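Local structure of NAD(P)H-flavin oxidoreductase (Staphylococcus epidermidis ATCC 12228, 3GBH) at residues B[102-105]-B[106-110]; B[114-117]-B[118-122]. The protein probably catalyses NAD(P)H-dependent reduction of flavin or related substrates with bound flavin mononucleotide, as a member of the nitroreductase family. One frame throughout, in Å; residues are numbered along the deposited sequence. Where two conformers were deposited one is given.

Interaction 1 (B[102-105]-B[106-110]). With CA (calcium ion), chain N.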
ATOM      1  N   TYR B 102     -18.661 -33.029 -13.958  1.00 24.21           N
ATOM      2  CA  TYR B 102     -17.509 -33.130 -14.837  1.00 22.97           C
ATOM      3  C   TYR B 102     -17.969 -33.177 -16.282  1.00 21.56           C
ATOM      4  O   TYR B 102     -17.321 -32.601 -17.158  1.00 21.67           O
ATOM      5  CB  TYR B 102     -16.626 -34.299 -14.437  1.00 23.09           C
ATOM      6  CG  TYR B 102     -15.791 -33.986 -13.193  1.00 23.93           C
ATOM      7  CD1 TYR B 102     -16.381 -33.736 -11.951  1.00 26.43           C
ATOM      8  CD2 TYR B 102     -14.423 -33.918 -13.275  1.00 23.02           C
ATOM      9  CE1 TYR B 102     -15.589 -33.436 -10.808  1.00 24.95           C
ATOM     10  CE2 TYR B 102     -13.637 -33.633 -12.172  1.00 26.21           C
ATOM     11  CZ  TYR B 102     -14.208 -33.392 -10.950  1.00 25.69           C
ATOM     12  OH  TYR B 102     -13.384 -33.093  -9.886  1.00 26.92           O
ATOM     13  N   GLY B 103     -19.116 -33.794 -16.515  1.00 22.33           N
ATOM     14  CA  GLY B 103     -19.756 -33.780 -17.832  1.00 22.68           C
ATOM     15  C   GLY B 103     -20.041 -32.356 -18.307  1.00 22.86           C
ATOM     16  O   GLY B 103     -19.812 -32.015 -19.472  1.00 22.37           O
ATOM     17  N   ASP B 104     -20.544 -31.524 -17.395  1.00 24.14           N
ATOM     18  CA  ASP B 104     -20.789 -30.092 -17.669  1.00 24.43           C
ATOM     19  C   ASP B 104     -19.512 -29.356 -18.033  1.00 23.59           C
ATOM     20  O   ASP B 104     -19.513 -28.485 -18.905  1.00 24.50           O
ATOM     21  CB  ASP B 104     -21.464 -29.406 -16.458  1.00 25.53           C
ATOM     22  CG  ASP B 104     -22.951 -29.789 -16.291  1.00 29.34           C
ATOM     23  OD1 ASP B 104     -23.490 -30.574 -17.102  1.00 28.66           O
ATOM     24  OD2 ASP B 104     -23.587 -29.312 -15.316  1.00 29.81           O
ATOM     25  N   ALA B 105     -18.401 -29.723 -17.407  1.00 23.46           N
ATOM     26  CA  ALA B 105     -17.121 -29.130 -17.751  1.00 23.43           C
ATOM     27  C   ALA B 105     -16.691 -29.445 -19.192  1.00 23.61           C
ATOM     28  O   ALA B 105     -16.050 -28.616 -19.865  1.00 26.30           O
ATOM     29  CB  ALA B 105     -16.030 -29.588 -16.768  1.00 22.84           C
ATOM     30  N   VAL B 106     -16.985 -30.668 -19.646  1.00 22.11           N
ATOM     31  CA  VAL B 106     -16.687 -31.064 -21.015  1.00 20.05           C
ATOM     32  C   VAL B 106     -17.579 -30.285 -21.996  1.00 20.12           C
ATOM     33  O   VAL B 106     -17.089 -29.749 -22.991  1.00 21.32           O
ATOM     34  CB  VAL B 106     -16.839 -32.616 -21.202  1.00 18.94           C
ATOM     35  CG1 VAL B 106     -16.583 -33.018 -22.635  1.00 17.58           C
ATOM     36  CG2 VAL B 106     -15.869 -33.384 -20.235  1.00 20.11           C
ATOM     37  N   GLU B 107     -18.878 -30.246 -21.699  1.00 20.58           N
ATOM     38  CA  GLU B 107     -19.864 -29.532 -22.484  1.00 22.77           C
ATOM     39  C   GLU B 107     -19.468 -28.050 -22.636  1.00 24.41           C
ATOM     40  O   GLU B 107     -19.540 -27.480 -23.736  1.00 23.91           O
ATOM     41  CB  GLU B 107     -21.250 -29.663 -21.826  1.00 23.50           C
ATOM     42  CG  GLU B 107     -21.847 -31.087 -21.835  1.00 23.03           C
ATOM     43  CD  GLU B 107     -23.016 -31.291 -20.883  1.00 23.51           C
ATOM     44  OE1 GLU B 107     -23.375 -30.402 -20.072  1.00 27.81           O
ATOM     45  OE2 GLU B 107     -23.611 -32.380 -20.908  1.00 21.83           O
ATOM     46  N   GLN B 108     -18.971 -27.472 -21.549  1.00 26.21           N
ATOM     47  CA  GLN B 108     -18.636 -26.053 -21.482  1.00 28.40           C
ATOM     48  C   GLN B 108     -17.203 -25.793 -21.940  1.00 29.63           C
ATOM     49  O   GLN B 108     -16.703 -24.702 -21.791  1.00 31.11           O
ATOM     50  CB  GLN B 108     -18.937 -25.519 -20.062  1.00 27.88           C
ATOM     51  CG  GLN B 108     -20.474 -25.596 -19.766  1.00 28.71           C
ATOM     52  CD  GLN B 108     -20.892 -25.220 -18.335  1.00 31.17           C
ATOM     53  OE1 GLN B 108     -20.367 -24.272 -17.748  1.00 44.17           O
ATOM     54  NE2 GLN B 108     -21.851 -25.960 -17.778  1.00 34.78           N
ATOM     55  N   GLN B 109     -16.567 -26.805 -22.525  1.00 28.43           N
ATOM     56  CA  GLN B 109     -15.234 -26.709 -23.091  1.00 28.88           C
ATOM     57  C   GLN B 109     -14.100 -26.298 -22.133  1.00 28.89           C
ATOM     58  O   GLN B 109     -13.087 -25.737 -22.544  1.00 29.48           O
ATOM     59  CB  GLN B 109     -15.294 -25.857 -24.346  1.00 32.65           C
ATOM     60  CG  GLN B 109     -16.118 -26.581 -25.433  1.00 35.06           C
ATOM     61  CD  GLN B 109     -15.972 -25.934 -26.747  1.00 42.80           C
ATOM     62  OE1 GLN B 109     -15.323 -26.468 -27.639  1.00 50.56           O
ATOM     63  NE2 GLN B 109     -16.556 -24.750 -26.885  1.00 43.07           N
ATOM     64  N   LEU B 110     -14.229 -26.697 -20.876  1.00 27.86           N
ATOM     65  CA  LEU B 110     -13.203 -26.443 -19.870  1.00 27.73           C
ATOM     66  C   LEU B 110     -12.232 -27.608 -19.724  1.00 29.01           C
ATOM     67  O   LEU B 110     -11.152 -27.439 -19.197  1.00 31.50           O
ATOM     68  CB  LEU B 110     -13.857 -26.134 -18.543  1.00 28.23           C
ATOM     69  CG  LEU B 110     -14.931 -25.041 -18.610  1.00 29.21           C
ATOM     70  CD1 LEU B 110     -15.507 -24.775 -17.259  1.00 28.24           C
ATOM     71  CD2 LEU B 110     -14.369 -23.770 -19.225  1.00 29.68           C
TER
HETATM   72 CA    CA N 218     -24.711 -31.784 -18.687  1.00 28.17          CA
HETATM   73  O   HOH W   1     -23.563 -26.268 -15.172  1.00 37.81           O
HETATM   74  O   HOH W   2     -26.211 -31.749 -17.063  1.00 27.02           O
HETATM   75  O   HOH W   3     -27.182 -31.292 -20.064  1.00 40.03           O
HETATM   76  O   HOH W   4     -23.325 -33.408 -17.458  1.00 21.08           O
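Asp-104 and Glu-107, one helical turn apart, jointly bind a calcium ion in a local i to i+3 contact beside the C-terminal end of helix 98-107, where a Schellman motif stops the helix. The case illustrates how i to i+3 acidic residues can share a cation. Asp-104 gives one oxygen, OD1, at 2.3 Å from the calcium. Glu-107 chelates it with both OE1 and OE2, the OE1 bond being 2.4 Å. Three waters also bind the ion, one of them at a long distance. Sharing the metal brings Asp-104 OD1 and Glu-107 OE1 to 3.0 Å with the carboxylate planes 33° apart, and the cation would offset the repulsion between them. The second carboxylate oxygen of Asp-104 turns to other work: a water donates to OD2 and accepts from Gln-108 NE2, linking residues i and i+4 in addition to the bond from Gln-108 N to Asp-104 O. The Gln-108 chain, extended beyond CG (chi2 174°), carries its amide along that carbonyl to the water. Tyr-102 lies on another side of the helix, its OH bonded to the carbonyl oxygen of Val-49. Asp-104 and Gln-108 also pack on Val-202 of the second subunit, and Leu-110 on its Ser-201, a residue of the flavin pocket, so the helix end sits at the subunit interface. Gln-109 N bonds to Val-106 O at 3.0 Å, and the positive phi of Gln-109 (59°) turns the chain back so that Leu-110 N reaches Ala-105 O at 2.8 Å.

Interaction 2 (B[114-117]-B[118-122]). With CA (calcium ion), chain M.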
ATOM      1  N   ASP B 114     -11.349 -36.843 -22.437  1.00 20.67           N
ATOM      2  CA  ASP B 114     -10.165 -37.656 -22.167  1.00 22.04           C
ATOM      3  C   ASP B 114      -9.640 -37.374 -20.759  1.00 21.21           C
ATOM      4  O   ASP B 114      -9.344 -38.298 -19.986  1.00 21.52           O
ATOM      5  CB  ASP B 114      -9.063 -37.369 -23.193  1.00 23.40           C
ATOM      6  CG  ASP B 114      -9.557 -37.431 -24.631  1.00 22.83           C
ATOM      7  OD1 ASP B 114     -10.350 -36.548 -25.045  1.00 21.56           O
ATOM      8  OD2 ASP B 114      -9.122 -38.341 -25.355  1.00 27.56           O
ATOM      9  N   ILE B 115      -9.538 -36.091 -20.432  1.00 20.49           N
ATOM     10  CA  ILE B 115      -9.050 -35.670 -19.134  1.00 21.19           C
ATOM     11  C   ILE B 115     -10.086 -35.950 -18.062  1.00 21.73           C
ATOM     12  O   ILE B 115      -9.726 -36.385 -16.946  1.00 21.44           O
ATOM     13  CB  ILE B 115      -8.665 -34.174 -19.172  1.00 22.27           C
ATOM     14  CG1 ILE B 115      -7.378 -34.023 -19.980  1.00 30.30           C
ATOM     15  CG2 ILE B 115      -8.482 -33.552 -17.772  1.00 23.46           C
ATOM     16  CD1 ILE B 115      -6.207 -34.817 -19.358  1.00 33.69           C
ATOM     17  N   LYS B 116     -11.368 -35.714 -18.377  1.00 21.14           N
ATOM     18  CA  LYS B 116     -12.424 -35.977 -17.404  1.00 20.97           C
ATOM     19  C   LYS B 116     -12.317 -37.441 -16.903  1.00 20.03           C
ATOM     20  O   LYS B 116     -12.389 -37.672 -15.720  1.00 21.89           O
ATOM     21  CB  LYS B 116     -13.810 -35.700 -17.951  1.00 20.07           C
ATOM     22  CG  LYS B 116     -14.897 -36.319 -17.093  1.00 23.43           C
ATOM     23  CD  LYS B 116     -16.277 -36.209 -17.687  1.00 22.08           C
ATOM     24  CE  LYS B 116     -16.607 -37.392 -18.488  1.00 34.23           C
ATOM     25  NZ  LYS B 116     -17.336 -38.504 -17.891  1.00 26.97           N
ATOM     26  N   ALA B 117     -12.153 -38.387 -17.814  1.00 20.42           N
ATOM     27  CA  ALA B 117     -12.086 -39.818 -17.472  1.00 20.66           C
ATOM     28  C   ALA B 117     -10.898 -40.093 -16.547  1.00 21.85           C
ATOM     29  O   ALA B 117     -11.025 -40.835 -15.568  1.00 20.14           O
ATOM     30  CB  ALA B 117     -12.015 -40.670 -18.721  1.00 19.60           C
ATOM     31  N   GLN B 118      -9.762 -39.455 -16.833  1.00 23.03           N
ATOM     32  CA  GLN B 118      -8.558 -39.648 -16.034  1.00 23.98           C
ATOM     33  C   GLN B 118      -8.766 -39.105 -14.641  1.00 22.98           C
ATOM     34  O   GLN B 118      -8.337 -39.716 -13.683  1.00 22.50           O
ATOM     35  CB  GLN B 118      -7.324 -38.989 -16.691  1.00 25.01           C
ATOM     36  CG  GLN B 118      -6.862 -39.598 -18.009  1.00 28.79           C
ATOM     37  CD  GLN B 118      -6.519 -41.082 -17.909  1.00 34.27           C
ATOM     38  OE1 GLN B 118      -6.159 -41.578 -16.854  1.00 41.53           O
ATOM     39  NE2 GLN B 118      -6.664 -41.791 -19.002  1.00 35.66           N
ATOM     40  N   LEU B 119      -9.421 -37.952 -14.526  1.00 22.07           N
ATOM     41  CA  LEU B 119      -9.681 -37.346 -13.228  1.00 22.82           C
ATOM     42  C   LEU B 119     -10.633 -38.220 -12.394  1.00 23.94           C
ATOM     43  O   LEU B 119     -10.365 -38.525 -11.217  1.00 22.41           O
ATOM     44  CB  LEU B 119     -10.289 -35.948 -13.383  1.00 22.39           C
ATOM     45  CG  LEU B 119      -9.385 -34.816 -13.857  1.00 25.61           C
ATOM     46  CD1 LEU B 119     -10.269 -33.614 -14.185  1.00 21.66           C
ATOM     47  CD2 LEU B 119      -8.347 -34.466 -12.772  1.00 25.94           C
ATOM     48  N   LEU B 120     -11.747 -38.617 -13.001  1.00 23.63           N
ATOM     49  CA  LEU B 120     -12.734 -39.414 -12.267  1.00 23.22           C
ATOM     50  C   LEU B 120     -12.188 -40.799 -11.913  1.00 23.00           C
ATOM     51  O   LEU B 120     -12.590 -41.357 -10.902  1.00 22.15           O
ATOM     52  CB  LEU B 120     -14.051 -39.534 -13.042  1.00 23.86           C
ATOM     53  CG  LEU B 120     -14.841 -38.213 -13.188  1.00 23.00           C
ATOM     54  CD1 LEU B 120     -16.096 -38.471 -13.978  1.00 24.92           C
ATOM     55  CD2 LEU B 120     -15.159 -37.572 -11.849  1.00 25.72           C
ATOM     56  N   ASP B 121     -11.286 -41.348 -12.735  1.00 24.06           N
ATOM     57  CA  ASP B 121     -10.644 -42.646 -12.457  0.50 23.93           C
ATOM     58  C   ASP B 121      -9.966 -42.668 -11.081  1.00 24.48           C
ATOM     59  O   ASP B 121      -9.924 -43.696 -10.434  1.00 24.33           O
ATOM     60  CB  ASP B 121      -9.601 -43.001 -13.533  0.50 24.14           C
ATOM     61  CG  ASP B 121     -10.204 -43.625 -14.785  0.50 24.98           C
ATOM     62  OD1 ASP B 121     -11.424 -43.902 -14.819  0.50 21.98           O
ATOM     63  OD2 ASP B 121      -9.427 -43.870 -15.738  0.50 28.16           O
ATOM     64  N   TRP B 122      -9.413 -41.540 -10.628  1.00 25.02           N
ATOM     65  CA  TRP B 122      -8.846 -41.522  -9.254  1.00 26.74           C
ATOM     66  C   TRP B 122      -9.784 -40.889  -8.250  1.00 25.97           C
ATOM     67  O   TRP B 122      -9.859 -41.349  -7.104  1.00 23.02           O
ATOM     68  CB  TRP B 122      -7.430 -40.903  -9.137  1.00 28.52           C
ATOM     69  CG  TRP B 122      -7.314 -39.437  -9.401  1.00 30.84           C
ATOM     70  CD1 TRP B 122      -6.967 -38.852 -10.582  1.00 32.44           C
ATOM     71  CD2 TRP B 122      -7.521 -38.367  -8.466  1.00 34.68           C
ATOM     72  NE1 TRP B 122      -6.958 -37.482 -10.452  1.00 33.33           N
ATOM     73  CE2 TRP B 122      -7.293 -37.153  -9.165  1.00 32.72           C
ATOM     74  CE3 TRP B 122      -7.881 -38.309  -7.113  1.00 32.85           C
ATOM     75  CZ2 TRP B 122      -7.414 -35.914  -8.562  1.00 32.35           C
ATOM     76  CZ3 TRP B 122      -8.007 -37.071  -6.518  1.00 32.46           C
ATOM     77  CH2 TRP B 122      -7.771 -35.887  -7.243  1.00 32.61           C
TER
HETATM   78 CA    CA M 217     -11.607 -36.022 -27.090  1.00 20.30          CA
HETATM   79  O   HOH W   5      -8.557 -40.596 -20.881  1.00 34.76           O
HETATM   80  O   HOH W   6      -9.980 -37.515 -27.864  1.00 31.13           O
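The carboxamide of Gln-118 reaches Asp-114 through a water, which accepts from Gln-118 NE2 at 2.9 Å and donates to the carbonyl oxygen of Asp-114 at 2.6 Å. This bridge supplements the direct bond from Gln-118 N to that same oxygen, which is weak, and the bend of the Gln-118 chain at chi2 (-58°) folds the amide back over the preceding turn. The carboxylate of Asp-114 heads the other way. Its OD1 binds a calcium ion at 2.5 Å, and its OD2 accepts from a water that itself sits on the metal, so one oxygen holds the ion directly and the other through its shell. A third flat group, the indole of Trp-122, has the carbonyl oxygen of Leu-119 3.5 Å above one face, displaced toward the ring rim. These are local contacts of helix 113-128, a worked example of i to i+4 pairing along a helix, and the next backbone bonds are firmer, Leu-120 N to Lys-116 O having an N-H...O angle of 171°. Ile-115 CG2 meets Leu-119 CD1 at 4.0 Å, the two chains crossing obliquely, and Lys-116 CG lies equally near Leu-120 CD1. Lys-116 bends at its last two torsions, and its NZ forms salt bridges with Glu-99 and Glu-113. That lysine, Leu-119 and Leu-120 face helix 98-107, while Trp-122 packs on Val-49 and the Asp-114 and Gln-118 side chains occupy the exposed surface of the helical pair.

Overall arrangement
Followed from the N terminus, the chain passes first through interaction 1, at the end of helix 98-107, then through a short connection into helix 113-128, which carries interaction 2. Both contacts are continuous local stretches, so neither closes a long loop; they stand in series without nesting or crossing, their centres about 12 Å apart. What joins them is the packing of the two consecutive helices: Lys-116 CD lies 3.8 Å from Val-106 CG2, and Leu-120 CD2 lies 3.9 Å from Tyr-102 CG. A helical hairpin results, with a calcium ion bound on each arm, and interaction 1 carries it to the second subunit.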